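Local coordinates for protein putative transcriptional regulator (Bacillus cytotoxicus NVH 391-98, PDB 3K4H) that probably acts as a LacI-family transcriptional regulator, binding a glucose-containing glycan in the cleft between its two periplasmic-binding-protein-like lobes, at residues A[65-78]-A[87-101]. Sequence-based numbering, arbitrary orientation.
Sequences VQGRQIGGIILLYS and YLHEQNFPFVLIGKP. With GLC (alpha-D-glucopyranose), chain C.
Leu75 N gives Val96 O a nearly straight hydrogen bond of 2.9 Å (169° at the hydrogen), while Leu75 O accepts Ile98 N, so both backbone polar atoms of this leucine are taken up by the neighbouring strand. Ile73 repeats the pattern, donating to Pro94 O and accepting from Val96 N. Strands 72-75 and 95-98 thus run parallel, 14° apart.

At the C-terminal ends of the two strands, the backbone meets the sugar. One alpha-D-glucopyranose hydroxyl, O2, donates to Leu76 O, and O3 donates to Ile98 O at 2.6 Å. The two carbonyls therefore hold two neighbouring hydroxyls, as expected at the cleft of a periplasmic-binding-protein fold.

At the other end, Phe93 is clamped on both faces. Val65 CG2 sits over the centre of the Phe93 ring in a CH-pi contact, 4.1 Å from its centroid, and Pro94 CD covers the opposite face toward the rim. With CG anti to the backbone N (chi1 -165°), the ring reaches Ile73, whose CG1 lies 3.5 Å from Phe93 CE1. Val65 CG2 also meets the edge of the Tyr87 ring, 3.6 Å from Tyr87 CE1. Further along, Leu97 CD2 packs against Leu75 CB at 3.6 Å.

The contact closes the beta-alpha-beta unit 72-75, 83-90, 95-98 in the parallel sheet of one lobe. Strand 10-14 bonds the other edge of 72-75; Met64 of helix 54-66 packs on Ile73, and helix 247-264 covers the opposite face at Ile74 and Val96.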
loop_
_atom_site.group_PDB
_atom_site.type_symbol
_atom_site.label_atom_id
_atom_site.label_comp_id
_atom_site.label_asym_id
_atom_site.label_seq_id
_atom_site.Cartn_x
_atom_site.Cartn_y
_atom_site.Cartn_z
ATOM N N VAL A 65 -3.206 6.340 30.010
ATOM C CA VAL A 65 -2.684 7.660 29.693
ATOM C C VAL A 65 -2.599 8.481 30.968
ATOM O O VAL A 65 -1.628 9.204 31.179
ATOM C CB VAL A 65 -3.553 8.401 28.631
ATOM C CG1 VAL A 65 -2.980 9.781 28.323
ATOM C CG2 VAL A 65 -3.653 7.591 27.371
ATOM N N GLN A 66 -3.601 8.341 31.831
ATOM C CA GLN A 66 -3.641 9.122 33.068
ATOM C C GLN A 66 -2.534 8.780 34.062
ATOM O O GLN A 66 -2.096 9.627 34.831
ATOM C CB GLN A 66 -5.036 9.088 33.694
ATOM C CG GLN A 66 -5.903 10.124 33.009
ATOM C CD GLN A 66 -7.418 9.941 33.124
ATOM O OE1 GLN A 66 -7.932 9.018 33.775
ATOM N NE2 GLN A 66 -8.146 10.852 32.466
ATOM N N GLY A 67 -2.058 7.545 33.991
ATOM C CA GLY A 67 -1.060 7.032 34.916
ATOM C C GLY A 67 0.354 7.495 34.679
ATOM O O GLY A 67 1.201 7.263 35.522
ATOM N N ARG A 68 0.613 8.154 33.551
ATOM C CA ARG A 68 1.970 8.601 33.170
ATOM C C ARG A 68 3.033 7.491 33.191
ATOM O O ARG A 68 4.235 7.782 33.221
ATOM C CB ARG A 68 2.476 9.766 34.026
ATOM C CG ARG A 68 1.458 10.757 34.498
ATOM C CD ARG A 68 0.949 11.611 33.374
ATOM N NE ARG A 68 0.184 12.729 33.918
ATOM C CZ ARG A 68 -1.119 12.921 33.731
ATOM N NH1 ARG A 68 -1.705 13.985 34.276
ATOM N NH2 ARG A 68 -1.825 12.074 32.985
ATOM N N GLN A 69 2.599 6.233 33.150
ATOM C CA GLN A 69 3.520 5.105 33.159
ATOM C C GLN A 69 3.668 4.493 31.776
ATOM O O GLN A 69 4.684 3.841 31.498
ATOM C CB GLN A 69 3.072 4.026 34.158
ATOM C CG GLN A 69 2.775 4.509 35.602
ATOM C CD GLN A 69 3.871 5.394 36.167
ATOM O OE1 GLN A 69 5.070 5.137 35.967
ATOM N NE2 GLN A 69 3.472 6.454 36.861
ATOM N N ILE A 70 2.673 4.690 30.904
ATOM C CA ILE A 70 2.741 4.137 29.538
ATOM C C ILE A 70 3.295 5.190 28.560
ATOM O O ILE A 70 2.796 6.318 28.486
ATOM C CB ILE A 70 1.365 3.584 29.055
ATOM C CG1 ILE A 70 0.754 2.576 30.050
ATOM C CG2 ILE A 70 1.479 2.968 27.698
ATOM C CD1 ILE A 70 1.769 1.766 30.898
ATOM N N GLY A 71 4.348 4.819 27.838
ATOM C CA GLY A 71 5.010 5.703 26.909
ATOM C C GLY A 71 4.319 5.761 25.561
ATOM O O GLY A 71 4.397 6.782 24.864
ATOM N N GLY A 72 3.636 4.689 25.176
ATOM C CA GLY A 72 3.036 4.636 23.847
ATOM C C GLY A 72 2.010 3.535 23.788
ATOM O O GLY A 72 1.980 2.682 24.681
ATOM N N ILE A 73 1.160 3.540 22.754
ATOM C CA ILE A 73 0.072 2.559 22.668
ATOM C C ILE A 73 -0.013 2.018 21.263
ATOM O O ILE A 73 0.060 2.796 20.305
ATOM C CB ILE A 73 -1.273 3.204 23.021
ATOM C CG1 ILE A 73 -1.348 3.531 24.518
ATOM C CG2 ILE A 73 -2.412 2.325 22.611
ATOM C CD1 ILE A 73 -2.636 4.226 24.958
ATOM N N ILE A 74 -0.147 0.696 21.122
ATOM C CA ILE A 74 -0.400 0.091 19.815
ATOM C C ILE A 74 -1.835 -0.308 19.790
ATOM O O ILE A 74 -2.277 -1.002 20.676
ATOM C CB ILE A 74 0.406 -1.188 19.618
ATOM C CG1 ILE A 74 1.880 -0.943 19.842
ATOM C CG2 ILE A 74 0.237 -1.728 18.217
ATOM C CD1 ILE A 74 2.745 -2.163 19.631
ATOM N N LEU A 75 -2.586 0.124 18.793
ATOM C CA LEU A 75 -3.960 -0.366 18.637
ATOM C C LEU A 75 -3.929 -1.576 17.714
ATOM O O LEU A 75 -3.459 -1.476 16.566
ATOM C CB LEU A 75 -4.842 0.727 18.049
ATOM C CG LEU A 75 -5.424 1.758 19.007
ATOM C CD1 LEU A 75 -5.909 2.951 18.263
ATOM C CD2 LEU A 75 -6.605 1.144 19.725
ATOM N N LEU A 76 -4.391 -2.721 18.206
ATOM C CA LEU A 76 -4.291 -3.969 17.433
ATOM C C LEU A 76 -5.415 -4.130 16.431
ATOM O O LEU A 76 -5.633 -5.212 15.877
ATOM C CB LEU A 76 -4.242 -5.184 18.344
ATOM C CG LEU A 76 -2.904 -5.475 18.999
ATOM C CD1 LEU A 76 -1.859 -4.925 18.104
ATOM C CD2 LEU A 76 -2.787 -4.817 20.360
ATOM N N TYR A 77 -6.131 -3.047 16.205
ATOM C CA TYR A 77 -7.298 -3.090 15.370
ATOM C C TYR A 77 -7.560 -1.687 14.800
ATOM O O TYR A 77 -6.931 -0.715 15.247
ATOM C CB TYR A 77 -8.489 -3.560 16.186
ATOM C CG TYR A 77 -8.983 -2.512 17.132
ATOM C CD1 TYR A 77 -8.338 -2.285 18.339
ATOM C CD2 TYR A 77 -10.082 -1.732 16.808
ATOM C CE1 TYR A 77 -8.786 -1.318 19.214
ATOM C CE2 TYR A 77 -10.545 -0.756 17.671
ATOM C CZ TYR A 77 -9.892 -0.553 18.877
ATOM O OH TYR A 77 -10.333 0.416 19.736
ATOM N N SER A 78 -8.470 -1.605 13.820
ATOM C CA SER A 78 -8.864 -0.346 13.237
ATOM C C SER A 78 -10.337 -0.283 12.925
ATOM O O SER A 78 -10.823 -0.850 11.943
ATOM C CB SER A 78 -8.070 -0.042 11.991
ATOM O OG SER A 78 -8.621 1.097 11.370
ATOM N N TYR A 87 -9.595 10.038 21.442
ATOM C CA TYR A 87 -9.038 10.376 22.722
ATOM C C TYR A 87 -7.554 10.608 22.616
ATOM O O TYR A 87 -7.053 11.651 23.059
ATOM C CB TYR A 87 -9.322 9.297 23.769
ATOM C CG TYR A 87 -8.637 9.581 25.089
ATOM C CD1 TYR A 87 -7.437 8.949 25.420
ATOM C CD2 TYR A 87 -9.163 10.519 25.990
ATOM C CE1 TYR A 87 -6.787 9.234 26.631
ATOM C CE2 TYR A 87 -8.527 10.804 27.198
ATOM C CZ TYR A 87 -7.341 10.159 27.516
ATOM O OH TYR A 87 -6.690 10.426 28.702
ATOM N N LEU A 88 -6.852 9.638 22.042
ATOM C CA LEU A 88 -5.405 9.688 21.986
ATOM C C LEU A 88 -4.961 10.842 21.115
ATOM O O LEU A 88 -3.972 11.505 21.425
ATOM C CB LEU A 88 -4.818 8.369 21.475
ATOM C CG LEU A 88 -5.030 7.080 22.280
ATOM C CD1 LEU A 88 -4.346 5.940 21.577
ATOM C CD2 LEU A 88 -4.506 7.207 23.709
ATOM N N HIS A 89 -5.697 11.094 20.034
ATOM C CA HIS A 89 -5.357 12.205 19.146
ATOM C C HIS A 89 -5.476 13.550 19.846
ATOM O O HIS A 89 -4.577 14.377 19.754
ATOM C CB HIS A 89 -6.190 12.198 17.868
ATOM C CG HIS A 89 -5.976 13.410 17.015
ATOM N ND1 HIS A 89 -4.816 13.617 16.295
ATOM C CD2 HIS A 89 -6.767 14.487 16.777
ATOM C CE1 HIS A 89 -4.904 14.769 15.649
ATOM N NE2 HIS A 89 -6.081 15.313 15.918
ATOM N N GLU A 90 -6.579 13.751 20.558
ATOM C CA GLU A 90 -6.775 14.942 21.393
ATOM C C GLU A 90 -5.785 15.137 22.569
ATOM O O GLU A 90 -5.453 16.259 22.908
ATOM C CB GLU A 90 -8.204 14.958 21.924
ATOM C CG GLU A 90 -9.243 15.278 20.873
ATOM C CD GLU A 90 -9.108 16.682 20.343
ATOM O OE1 GLU A 90 -9.016 16.839 19.102
ATOM O OE2 GLU A 90 -9.074 17.625 21.170
ATOM N N GLN A 91 -5.337 14.058 23.206
ATOM C CA GLN A 91 -4.431 14.201 24.337
ATOM C C GLN A 91 -3.000 14.269 23.825
ATOM O O GLN A 91 -2.042 14.342 24.607
ATOM C CB GLN A 91 -4.618 13.083 25.376
ATOM C CG GLN A 91 -5.991 13.021 26.102
ATOM C CD GLN A 91 -6.554 14.384 26.553
ATOM O OE1 GLN A 91 -6.440 14.782 27.720
ATOM N NE2 GLN A 91 -7.183 15.090 25.626
ATOM N N ASN A 92 -2.872 14.278 22.504
ATOM C CA ASN A 92 -1.580 14.207 21.842
ATOM C C ASN A 92 -0.694 13.053 22.340
ATOM O O ASN A 92 0.505 13.224 22.501
ATOM C CB ASN A 92 -0.848 15.536 22.003
ATOM C CG ASN A 92 -0.155 15.972 20.738
ATOM O OD1 ASN A 92 -0.513 16.996 20.167
ATOM N ND2 ASN A 92 0.828 15.201 20.282
ATOM N N PHE A 93 -1.284 11.881 22.577
ATOM C CA PHE A 93 -0.549 10.724 23.094
ATOM C C PHE A 93 0.033 9.911 21.950
ATOM O O PHE A 93 -0.663 9.709 20.950
ATOM C CB PHE A 93 -1.467 9.841 23.943
ATOM C CG PHE A 93 -0.725 8.855 24.777
ATOM C CD1 PHE A 93 -0.531 7.547 24.323
ATOM C CD2 PHE A 93 -0.176 9.239 25.997
ATOM C CE1 PHE A 93 0.192 6.630 25.085
ATOM C CE2 PHE A 93 0.544 8.350 26.765
ATOM C CZ PHE A 93 0.734 7.035 26.316
ATOM N N PRO A 94 1.295 9.430 22.076
ATOM C CA PRO A 94 1.870 8.689 20.945
ATOM C C PRO A 94 1.235 7.321 20.755
ATOM O O PRO A 94 1.211 6.520 21.681
ATOM C CB PRO A 94 3.361 8.533 21.312
ATOM C CG PRO A 94 3.552 9.163 22.600
ATOM C CD PRO A 94 2.209 9.451 23.227
ATOM N N PHE A 95 0.717 7.053 19.561
ATOM C CA PHE A 95 0.144 5.751 19.263
ATOM C C PHE A 95 0.324 5.329 17.810
ATOM O O PHE A 95 0.620 6.141 16.937
ATOM C CB PHE A 95 -1.331 5.730 19.611
ATOM C CG PHE A 95 -2.191 6.425 18.600
ATOM C CD1 PHE A 95 -2.448 7.795 18.709
ATOM C CD2 PHE A 95 -2.745 5.713 17.533
ATOM C CE1 PHE A 95 -3.232 8.438 17.775
ATOM C CE2 PHE A 95 -3.534 6.350 16.600
ATOM C CZ PHE A 95 -3.776 7.724 16.716
ATOM N N VAL A 96 0.087 4.040 17.559
ATOM C CA VAL A 96 0.274 3.452 16.231
ATOM C C VAL A 96 -0.859 2.477 15.930
ATOM O O VAL A 96 -1.301 1.753 16.834
ATOM C CB VAL A 96 1.626 2.700 16.180
ATOM C CG1 VAL A 96 1.579 1.583 15.157
ATOM C CG2 VAL A 96 2.764 3.651 15.878
ATOM N N LEU A 97 -1.320 2.449 14.683
ATOM C CA LEU A 97 -2.347 1.477 14.261
ATOM C C LEU A 97 -1.797 0.199 13.624
ATOM O O LEU A 97 -0.770 0.237 12.925
ATOM C CB LEU A 97 -3.325 2.098 13.264
ATOM C CG LEU A 97 -4.606 2.809 13.681
ATOM C CD1 LEU A 97 -5.531 2.939 12.504
ATOM C CD2 LEU A 97 -5.300 1.988 14.699
ATOM N N ILE A 98 -2.487 -0.925 13.847
ATOM C CA ILE A 98 -2.315 -2.110 12.983
ATOM C C ILE A 98 -3.595 -2.201 12.157
ATOM O O ILE A 98 -4.599 -2.717 12.622
ATOM C CB ILE A 98 -2.051 -3.442 13.781
ATOM C CG1 ILE A 98 -0.857 -3.310 14.757
ATOM C CG2 ILE A 98 -1.887 -4.644 12.816
ATOM C CD1 ILE A 98 -0.098 -4.631 15.026
ATOM N N GLY A 99 -3.571 -1.652 10.955
ATOM C CA GLY A 99 -4.778 -1.473 10.125
ATOM C C GLY A 99 -4.878 -0.053 9.577
ATOM O O GLY A 99 -4.359 0.891 10.175
ATOM N N LYS A 100 -5.529 0.103 8.428
ATOM C CA LYS A 100 -5.803 1.409 7.846
ATOM C C LYS A 100 -6.745 2.224 8.735
ATOM O O LYS A 100 -7.718 1.694 9.269
ATOM C CB LYS A 100 -6.465 1.204 6.512
ATOM C CG LYS A 100 -6.112 2.206 5.469
ATOM C CD LYS A 100 -6.641 1.757 4.113
ATOM C CE LYS A 100 -8.143 1.896 4.037
ATOM N NZ LYS A 100 -8.588 1.499 2.692
ATOM N N PRO A 101 -6.456 3.527 8.902
ATOM C CA PRO A 101 -7.388 4.398 9.628
ATOM C C PRO A 101 -8.467 4.853 8.681
ATOM O O PRO A 101 -8.223 4.936 7.478
ATOM C CB PRO A 101 -6.515 5.587 10.042
ATOM C CG PRO A 101 -5.064 5.229 9.591
ATOM C CD PRO A 101 -5.222 4.233 8.511
HETATM C C1 GLC C . -5.538 -7.032 12.040
HETATM C C2 GLC C . -5.875 -5.606 12.423
HETATM C C3 GLC C . -6.396 -4.928 11.167
HETATM C C4 GLC C . -5.340 -4.976 10.047
HETATM C C5 GLC C . -4.868 -6.393 9.820
HETATM C C6 GLC C . -3.718 -6.373 8.844
HETATM O O2 GLC C . -6.875 -5.631 13.416
HETATM O O3 GLC C . -6.822 -3.638 11.545
HETATM O O4 GLC C . -5.887 -4.654 8.809
HETATM O O5 GLC C . -4.519 -7.026 11.047
HETATM O O6 GLC C . -4.208 -6.940 7.658
#